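Long-range contacts in protein yesU (Bacillus subtilis, PDB 1OQ1), which is of unknown function but has a galectin-like fold, a beta-sandwich that in its relatives often serves carbohydrate binding: residues M79-A84 against A114-Y119; P15-S20 against V211-A216; D149-P154 against F174-L179. All coordinates share one frame; numbering follows the deposited sequence.

Interaction 1. Residues M79-A84 against A114-Y119; sequences MLFFAA and ALHLSY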
loop_
_atom_site.group_PDB
_atom_site.type_symbol
_atom_site.label_atom_id
_atom_site.label_comp_id
_atom_site.label_asym_id
_atom_site.label_seq_id
_atom_site.Cartn_x
_atom_site.Cartn_y
_atom_site.Cartn_z
HETATM N N MSE A 79 3.366 0.526 4.118
HETATM C CA MSE A 79 3.204 -0.527 3.126
HETATM C C MSE A 79 1.821 -0.472 2.486
HETATM O O MSE A 79 0.818 -0.308 3.173
HETATM C CB MSE A 79 3.404 -1.889 3.806
HETATM C CG MSE A 79 3.326 -3.094 2.890
HETATM SE SE MSE A 79 3.343 -4.770 3.881
HETATM C CE MSE A 79 5.073 -4.606 4.737
ATOM N N LEU A 80 1.770 -0.602 1.166
ATOM C CA LEU A 80 0.489 -0.591 0.479
ATOM C C LEU A 80 0.150 -1.997 0.009
ATOM O O LEU A 80 0.977 -2.660 -0.612
ATOM C CB LEU A 80 0.521 0.331 -0.744
ATOM C CG LEU A 80 -0.878 0.559 -1.330
ATOM C CD1 LEU A 80 -1.536 1.715 -0.596
ATOM C CD2 LEU A 80 -0.800 0.864 -2.811
ATOM N N PHE A 81 -1.055 -2.450 0.333
ATOM C CA PHE A 81 -1.537 -3.754 -0.102
ATOM C C PHE A 81 -2.451 -3.470 -1.298
ATOM O O PHE A 81 -3.184 -2.480 -1.293
ATOM C CB PHE A 81 -2.371 -4.426 0.999
ATOM C CG PHE A 81 -1.559 -5.179 2.020
ATOM C CD1 PHE A 81 -1.267 -6.528 1.834
ATOM C CD2 PHE A 81 -1.087 -4.542 3.165
ATOM C CE1 PHE A 81 -0.517 -7.234 2.781
ATOM C CE2 PHE A 81 -0.338 -5.238 4.115
ATOM C CZ PHE A 81 -0.054 -6.588 3.921
ATOM N N PHE A 82 -2.388 -4.309 -2.327
ATOM C CA PHE A 82 -3.273 -4.154 -3.484
ATOM C C PHE A 82 -3.581 -5.511 -4.131
ATOM O O PHE A 82 -2.872 -6.483 -3.892
ATOM C CB PHE A 82 -2.707 -3.136 -4.502
ATOM C CG PHE A 82 -1.297 -3.408 -4.961
ATOM C CD1 PHE A 82 -1.048 -3.792 -6.278
ATOM C CD2 PHE A 82 -0.213 -3.190 -4.114
ATOM C CE1 PHE A 82 0.257 -3.948 -6.749
ATOM C CE2 PHE A 82 1.102 -3.344 -4.573
ATOM C CZ PHE A 82 1.335 -3.721 -5.893
ATOM N N ALA A 83 -4.643 -5.581 -4.931
ATOM C CA ALA A 83 -5.055 -6.841 -5.564
ATOM C C ALA A 83 -5.264 -7.895 -4.470
ATOM O O ALA A 83 -4.940 -9.074 -4.644
ATOM C CB ALA A 83 -3.990 -7.320 -6.564
ATOM N N ALA A 84 -5.821 -7.460 -3.344
ATOM C CA ALA A 84 -6.049 -8.346 -2.204
ATOM C C ALA A 84 -7.426 -9.008 -2.226
ATOM O O ALA A 84 -8.446 -8.336 -2.386
ATOM C CB ALA A 84 -5.863 -7.567 -0.906
ATOM N N ALA A 114 -2.273 -11.299 -2.108
ATOM C CA ALA A 114 -2.139 -9.865 -2.294
ATOM C C ALA A 114 -0.709 -9.485 -2.604
ATOM O O ALA A 114 0.225 -10.212 -2.272
ATOM C CB ALA A 114 -2.594 -9.125 -1.035
ATOM N N LEU A 115 -0.556 -8.344 -3.260
ATOM C CA LEU A 115 0.754 -7.799 -3.552
ATOM C C LEU A 115 0.912 -6.720 -2.483
ATOM O O LEU A 115 -0.064 -6.061 -2.119
ATOM C CB LEU A 115 0.777 -7.175 -4.952
ATOM C CG LEU A 115 0.811 -8.190 -6.100
ATOM C CD1 LEU A 115 0.474 -7.520 -7.423
ATOM C CD2 LEU A 115 2.190 -8.825 -6.148
ATOM N N HIS A 116 2.112 -6.571 -1.934
ATOM C CA HIS A 116 2.335 -5.537 -0.928
ATOM C C HIS A 116 3.684 -4.877 -1.138
ATOM O O HIS A 116 4.715 -5.545 -1.252
ATOM C CB HIS A 116 2.188 -6.064 0.518
ATOM C CG HIS A 116 2.620 -7.485 0.725
ATOM N ND1 HIS A 116 3.422 -7.864 1.783
ATOM C CD2 HIS A 116 2.285 -8.627 0.082
ATOM C CE1 HIS A 116 3.556 -9.179 1.783
ATOM N NE2 HIS A 116 2.876 -9.666 0.761
ATOM N N LEU A 117 3.655 -3.553 -1.208
ATOM C CA LEU A 117 4.850 -2.766 -1.456
ATOM C C LEU A 117 5.172 -1.880 -0.263
ATOM O O LEU A 117 4.404 -0.983 0.083
ATOM C CB LEU A 117 4.635 -1.917 -2.710
ATOM C CG LEU A 117 5.857 -1.454 -3.512
ATOM C CD1 LEU A 117 5.385 -0.826 -4.812
ATOM C CD2 LEU A 117 6.684 -0.477 -2.706
ATOM N N SER A 118 6.311 -2.142 0.364
ATOM C CA SER A 118 6.727 -1.364 1.520
ATOM C C SER A 118 7.622 -0.209 1.102
ATOM O O SER A 118 8.450 -0.338 0.197
ATOM C CB SER A 118 7.465 -2.260 2.515
ATOM O OG SER A 118 8.513 -2.958 1.867
ATOM N N TYR A 119 7.429 0.928 1.760
ATOM C CA TYR A 119 8.219 2.122 1.494
ATOM C C TYR A 119 8.428 2.837 2.826
ATOM O O TYR A 119 7.692 2.606 3.782
ATOM C CB TYR A 119 7.516 3.011 0.462
ATOM C CG TYR A 119 6.133 3.477 0.847
ATOM C CD1 TYR A 119 5.939 4.719 1.450
ATOM C CD2 TYR A 119 5.011 2.697 0.563
ATOM C CE1 TYR A 119 4.666 5.181 1.754
ATOM C CE2 TYR A 119 3.729 3.149 0.861
ATOM C CZ TYR A 119 3.563 4.392 1.454
ATOM O OH TYR A 119 2.295 4.851 1.721
#
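Leu80 pairs with Leu117 and Phe82 with Leu115 across two antiparallel neighbours of a galectin-like beta-sandwich, strands 76-86 and 112-122. Each pair is joined by two backbone hydrogen bonds; in one of them Phe82 N donates to Leu115 O at 2.9 Å.

On one face of these strands Phe81 and His116 lie side by side. CB of His116 sits over the face of the Phe81 ring, toward its rim, 3.9 Å from the ring centroid in a CH-pi contact. Beyond CB the two aromatic planes stay within 11° of parallel but are slid apart, so they barely overlap. On the same face Met79, a selenomethionine, runs alongside His116 and brings its SE to the edge of the imidazole, 3.7 Å from His116 ND1. With CG anti to the backbone N (chi1 -178°), its chain continues straight until chi3 bends it and delivers CE to CB of Ser118. A bound acetic acid, probably from the crystallisation liquor, lies about 4 Å from the Met79 side chain.

The other face carries Leu80, Phe82, Leu115 and Leu117. Phe82 holds CG between its backbone N and carbonyl carbon (chi1 54°), and its ring comes over Leu115, whose CB stands 3.7 Å from the ring centroid. Leu165 of strand 161-168 packs on Leu80, Phe82 and Leu117, so this face is part of the core between the two sheets.

Further out, strands 199-205 and 132-138 flank the pair within the sheet. Near Ala83 the chain turns a corner at a G1 beta bulge, where Ala83 and Ala84 both face Lys199. Two partners fix the imidazole's rotation: His116 ND1 bonds Tyr104 OH, and His116 NE2 bonds Ser138 OG.

Interaction 2. Residues P15-S20 against V211-A216; sequences PLRSKS and VYRDFA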
loop_
_atom_site.group_PDB
_atom_site.type_symbol
_atom_site.label_atom_id
_atom_site.label_comp_id
_atom_site.label_asym_id
_atom_site.label_seq_id
_atom_site.Cartn_x
_atom_site.Cartn_y
_atom_site.Cartn_z
ATOM N N PRO A 15 -10.528 12.258 -1.138
ATOM C CA PRO A 15 -9.692 13.363 -0.656
ATOM C C PRO A 15 -9.015 13.081 0.689
ATOM O O PRO A 15 -7.938 13.615 0.971
ATOM C CB PRO A 15 -10.681 14.528 -0.557
ATOM C CG PRO A 15 -11.721 14.188 -1.576
ATOM C CD PRO A 15 -11.908 12.712 -1.379
ATOM N N LEU A 16 -9.655 12.247 1.507
ATOM C CA LEU A 16 -9.150 11.904 2.837
ATOM C C LEU A 16 -8.992 13.176 3.673
ATOM O O LEU A 16 -7.960 13.392 4.317
ATOM C CB LEU A 16 -7.806 11.167 2.732
ATOM C CG LEU A 16 -7.819 9.787 2.061
ATOM C CD1 LEU A 16 -6.398 9.249 1.957
ATOM C CD2 LEU A 16 -8.687 8.826 2.862
ATOM N N ARG A 17 -10.029 14.012 3.658
ATOM C CA ARG A 17 -10.010 15.280 4.384
ATOM C C ARG A 17 -10.840 15.289 5.668
ATOM O O ARG A 17 -10.620 16.130 6.541
ATOM C CB ARG A 17 -10.484 16.415 3.468
ATOM C CG ARG A 17 -9.603 16.623 2.243
ATOM C CD ARG A 17 -10.031 17.825 1.403
ATOM N NE ARG A 17 -9.842 19.095 2.101
ATOM C CZ ARG A 17 -10.803 19.748 2.747
ATOM N NH1 ARG A 17 -12.037 19.259 2.787
ATOM N NH2 ARG A 17 -10.531 20.897 3.354
ATOM N N SER A 18 -11.793 14.366 5.782
ATOM C CA SER A 18 -12.631 14.304 6.978
ATOM C C SER A 18 -13.042 12.876 7.319
ATOM O O SER A 18 -12.896 11.962 6.501
ATOM C CB SER A 18 -13.885 15.159 6.792
ATOM O OG SER A 18 -14.757 14.573 5.843
ATOM N N LYS A 19 -13.566 12.698 8.530
ATOM C CA LYS A 19 -14.009 11.392 9.008
ATOM C C LYS A 19 -14.971 10.693 8.051
ATOM O O LYS A 19 -14.910 9.477 7.878
ATOM C CB LYS A 19 -14.689 11.538 10.371
ATOM C CG LYS A 19 -13.828 12.207 11.425
ATOM C CD LYS A 19 -14.616 12.457 12.705
ATOM C CE LYS A 19 -13.774 13.212 13.723
ATOM N NZ LYS A 19 -14.518 13.472 14.988
ATOM N N SER A 20 -15.865 11.459 7.435
ATOM C CA SER A 20 -16.836 10.880 6.513
ATOM C C SER A 20 -16.169 10.201 5.316
ATOM O O SER A 20 -16.748 9.302 4.710
ATOM C CB SER A 20 -17.808 11.957 6.020
ATOM O OG SER A 20 -17.117 13.011 5.373
ATOM N N VAL A 211 0.888 11.232 7.187
ATOM C CA VAL A 211 -0.304 11.909 6.691
ATOM C C VAL A 211 -0.542 11.503 5.245
ATOM O O VAL A 211 0.395 11.446 4.444
ATOM C CB VAL A 211 -0.143 13.443 6.770
ATOM C CG1 VAL A 211 -1.361 14.133 6.172
ATOM C CG2 VAL A 211 0.046 13.867 8.223
ATOM N N TYR A 212 -1.800 11.213 4.923
ATOM C CA TYR A 212 -2.176 10.804 3.576
ATOM C C TYR A 212 -3.269 11.719 3.026
ATOM O O TYR A 212 -4.136 12.184 3.769
ATOM C CB TYR A 212 -2.690 9.360 3.577
ATOM C CG TYR A 212 -1.743 8.351 4.193
ATOM C CD1 TYR A 212 -1.595 8.258 5.576
ATOM C CD2 TYR A 212 -0.993 7.491 3.392
ATOM C CE1 TYR A 212 -0.720 7.331 6.147
ATOM C CE2 TYR A 212 -0.114 6.561 3.953
ATOM C CZ TYR A 212 0.015 6.489 5.329
ATOM O OH TYR A 212 0.882 5.582 5.886
ATOM N N ARG A 213 -3.232 11.956 1.719
ATOM C CA ARG A 213 -4.215 12.809 1.057
ATOM C C ARG A 213 -4.440 12.396 -0.395
ATOM O O ARG A 213 -3.596 11.744 -1.000
ATOM C CB ARG A 213 -3.736 14.259 1.072
ATOM C CG ARG A 213 -4.123 15.060 2.290
ATOM C CD ARG A 213 -5.327 15.917 1.971
ATOM N NE ARG A 213 -5.275 17.198 2.668
ATOM C CZ ARG A 213 -6.031 18.244 2.356
ATOM N NH1 ARG A 213 -6.898 18.160 1.355
ATOM N NH2 ARG A 213 -5.920 19.374 3.046
ATOM N N ASP A 214 -5.589 12.789 -0.932
ATOM C CA ASP A 214 -5.964 12.538 -2.325
ATOM C C ASP A 214 -5.624 11.169 -2.898
ATOM O O ASP A 214 -4.798 11.049 -3.805
ATOM C CB ASP A 214 -5.354 13.620 -3.226
ATOM C CG ASP A 214 -5.705 15.027 -2.768
ATOM O OD1 ASP A 214 -6.820 15.224 -2.242
ATOM O OD2 ASP A 214 -4.868 15.938 -2.945
ATOM N N PHE A 215 -6.283 10.146 -2.368
ATOM C CA PHE A 215 -6.104 8.768 -2.803
ATOM C C PHE A 215 -7.017 8.544 -4.014
ATOM O O PHE A 215 -8.238 8.686 -3.915
ATOM C CB PHE A 215 -6.478 7.843 -1.642
ATOM C CG PHE A 215 -6.624 6.394 -2.016
ATOM C CD1 PHE A 215 -5.669 5.755 -2.799
ATOM C CD2 PHE A 215 -7.701 5.656 -1.536
ATOM C CE1 PHE A 215 -5.783 4.400 -3.100
ATOM C CE2 PHE A 215 -7.828 4.298 -1.828
ATOM C CZ PHE A 215 -6.863 3.669 -2.615
ATOM N N ALA A 216 -6.431 8.202 -5.157
ATOM C CA ALA A 216 -7.231 7.998 -6.364
ATOM C C ALA A 216 -6.818 6.772 -7.162
ATOM O O ALA A 216 -5.675 6.326 -7.082
ATOM C CB ALA A 216 -7.146 9.235 -7.246
#
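Pro15 and Asp214 bring their backbones together where a loop meets strand 209-222: Asp214 N donates to Pro15 O over 3.1 Å, the one hydrogen bond between the segments. The approach is steep, with the donor lifted 55° out of the carbonyl plane. Loop and strand then part, and by Ser18 they no longer touch.

Leu16 turns inward. Its CG stands beside the backbone N, and an extended chi2 of 176° places CD1 3.9 Å from CB of Phe215 and 4.0 Å from CB of Tyr212. The Leu16 side chain lies beside that of Tyr212, pointing the same way, and is oblique to that of Phe215. On the partly exposed side the tip of Arg213, NH1, lies against the CG-CD-NE part of Arg17, near the edge of its guanidinium, 3.2 Å from Arg17 NE. Both are donors and carry like charge, so the closeness is not a bond and would be expected to cost some electrostatic energy. The two guanidinium planes are turned 58° apart.

Asp21 OD2 accepts from the backbone N of both Arg17 and Ser18. The loop leaves strand 5-14 of the eight-stranded sheet and stays against that strand's antiparallel neighbour, 209-222, which also pairs with strands 63-73 and 40-44; Leu16 packs on Leu40 of the latter.

Interaction 3. Residues D149-P154 against F174-L179; sequences DPLPSP and FSINGL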
loop_
_atom_site.group_PDB
_atom_site.type_symbol
_atom_site.label_atom_id
_atom_site.label_comp_id
_atom_site.label_asym_id
_atom_site.label_seq_id
_atom_site.Cartn_x
_atom_site.Cartn_y
_atom_site.Cartn_z
ATOM N N ASP A 149 15.098 3.790 -1.883
ATOM C CA ASP A 149 14.029 4.693 -1.442
ATOM C C ASP A 149 14.551 6.129 -1.283
ATOM O O ASP A 149 15.366 6.398 -0.400
ATOM C CB ASP A 149 13.477 4.187 -0.098
ATOM C CG ASP A 149 12.275 4.980 0.396
ATOM O OD1 ASP A 149 11.873 5.961 -0.263
ATOM O OD2 ASP A 149 11.735 4.614 1.463
ATOM N N PRO A 150 14.070 7.071 -2.118
ATOM C CA PRO A 150 14.498 8.475 -2.059
ATOM C C PRO A 150 13.885 9.285 -0.912
ATOM O O PRO A 150 14.303 10.410 -0.649
ATOM C CB PRO A 150 14.074 9.017 -3.418
ATOM C CG PRO A 150 12.776 8.301 -3.638
ATOM C CD PRO A 150 13.107 6.871 -3.220
ATOM N N LEU A 151 12.887 8.719 -0.244
ATOM C CA LEU A 151 12.241 9.419 0.860
ATOM C C LEU A 151 13.238 9.683 1.981
ATOM O O LEU A 151 13.961 8.784 2.409
ATOM C CB LEU A 151 11.075 8.597 1.398
ATOM C CG LEU A 151 9.859 8.439 0.489
ATOM C CD1 LEU A 151 8.917 7.414 1.102
ATOM C CD2 LEU A 151 9.154 9.781 0.314
ATOM N N PRO A 152 13.287 10.926 2.469
ATOM C CA PRO A 152 14.215 11.265 3.547
ATOM C C PRO A 152 13.581 10.969 4.892
ATOM O O PRO A 152 12.449 10.490 4.960
ATOM C CB PRO A 152 14.414 12.759 3.354
ATOM C CG PRO A 152 13.010 13.202 3.002
ATOM C CD PRO A 152 12.575 12.129 1.989
ATOM N N SER A 153 14.329 11.241 5.956
ATOM C CA SER A 153 13.813 11.091 7.306
ATOM C C SER A 153 12.922 12.328 7.456
ATOM O O SER A 153 13.067 13.294 6.699
ATOM C CB SER A 153 14.966 11.107 8.312
ATOM O OG SER A 153 16.014 11.948 7.865
ATOM N N PRO A 154 11.990 12.319 8.419
ATOM C CA PRO A 154 11.090 13.460 8.618
ATOM C C PRO A 154 11.746 14.827 8.759
ATOM O O PRO A 154 11.210 15.819 8.269
ATOM C CB PRO A 154 10.300 13.066 9.864
ATOM C CG PRO A 154 10.264 11.571 9.768
ATOM C CD PRO A 154 11.680 11.236 9.366
ATOM N N PHE A 174 6.359 1.278 -9.794
ATOM C CA PHE A 174 6.221 2.208 -8.683
ATOM C C PHE A 174 7.157 3.401 -8.842
ATOM O O PHE A 174 8.335 3.235 -9.150
ATOM C CB PHE A 174 6.540 1.455 -7.382
ATOM C CG PHE A 174 6.419 2.283 -6.135
ATOM C CD1 PHE A 174 5.253 2.978 -5.848
ATOM C CD2 PHE A 174 7.458 2.303 -5.207
ATOM C CE1 PHE A 174 5.119 3.681 -4.646
ATOM C CE2 PHE A 174 7.335 3.002 -4.002
ATOM C CZ PHE A 174 6.165 3.688 -3.724
ATOM N N SER A 175 6.627 4.600 -8.624
ATOM C CA SER A 175 7.428 5.814 -8.724
ATOM C C SER A 175 7.078 6.778 -7.600
ATOM O O SER A 175 5.991 6.707 -7.028
ATOM C CB SER A 175 7.205 6.499 -10.078
ATOM O OG SER A 175 5.879 6.982 -10.206
ATOM N N ILE A 176 8.023 7.658 -7.280
ATOM C CA ILE A 176 7.847 8.675 -6.246
ATOM C C ILE A 176 8.295 9.995 -6.865
ATOM O O ILE A 176 9.432 10.120 -7.324
ATOM C CB ILE A 176 8.711 8.372 -4.998
ATOM C CG1 ILE A 176 8.230 7.074 -4.340
ATOM C CG2 ILE A 176 8.635 9.539 -4.016
ATOM C CD1 ILE A 176 9.112 6.592 -3.193
ATOM N N ASN A 177 7.401 10.978 -6.866
ATOM C CA ASN A 177 7.684 12.278 -7.462
ATOM C C ASN A 177 8.145 12.080 -8.908
ATOM O O ASN A 177 8.988 12.818 -9.410
ATOM C CB ASN A 177 8.742 13.037 -6.640
ATOM C CG ASN A 177 8.153 13.677 -5.385
ATOM O OD1 ASN A 177 7.026 13.371 -4.998
ATOM N ND2 ASN A 177 8.912 14.562 -4.749
ATOM N N GLY A 178 7.580 11.065 -9.561
ATOM C CA GLY A 178 7.912 10.780 -10.950
ATOM C C GLY A 178 9.160 9.950 -11.192
ATOM O O GLY A 178 9.419 9.536 -12.323
ATOM N N LEU A 179 9.943 9.709 -10.144
ATOM C CA LEU A 179 11.165 8.919 -10.276
ATOM C C LEU A 179 10.846 7.436 -10.165
ATOM O O LEU A 179 10.288 6.993 -9.163
ATOM C CB LEU A 179 12.167 9.301 -9.181
ATOM C CG LEU A 179 13.492 8.524 -9.171
ATOM C CD1 LEU A 179 14.334 8.939 -10.373
ATOM C CD2 LEU A 179 14.253 8.787 -7.869
#
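Ile176 sets its CG1 anti to the carbonyl carbon (chi1 -65°), and an extended chi2 of 173° carries CD1 to the loop of residues 149-154. That one methyl group meets three residues. It lies 4.0 Å from CD of Pro150, with CG of the same ring nearly as close, and 4.2 Å from CG of Leu151. Asp149 OD1 also comes within 4.1 Å of it. The Ile176 side chain crosses those of Asp149 and Leu151 at about a right angle and that of Pro150 obliquely. A looser apolar touch joins CB of Pro150 to CD2 of Leu179, 4.5 Å away.

The start of the loop forms an Asx turn. Asp149 holds CG anti to the backbone N, and its OD1 accepts from Leu151 N at 2.9 Å, met 51° out of the carboxylate plane. OD2 is held by a salt bridge to Arg122 and by the backbone N of Phe120, so both oxygens have partners.

Leu151 packs also on Tyr161 and Ile176 on Met163, both of strand 161-168, whereas Pro150 and Leu179 are exposed. Ile176 and Leu179 bond to each other in both directions through their backbones and close a type I' turn over Asn177 and Gly178. The arrangement is that of a two-residue beta-hairpin, linking strands 171-176 and 179-185, packed against a loop that leads from one sheet of the sandwich to the other.

How the interactions relate
The three contacts sample one beta-sandwich from its middle to its periphery. Interaction 1 lies within the seven-stranded sheet, its centre about 4 Å from that of the chain, while interactions 2 and 3 lie about 15 and 14 Å out and both reach the other sheet. Their centres are 17 to 20 Å apart. Residues of interaction 1 nevertheless touch both others: Tyr119 OH packs on CE2 of Tyr212, and Leu117 CD1 on CG of Phe174, whereas interactions 2 and 3 do not meet. Along the chain, 15-20 and 211-216 enclose the other two contacts, with interaction 1 completed before interaction 3 begins. Interaction 1 is thus the one that packs against both of the others.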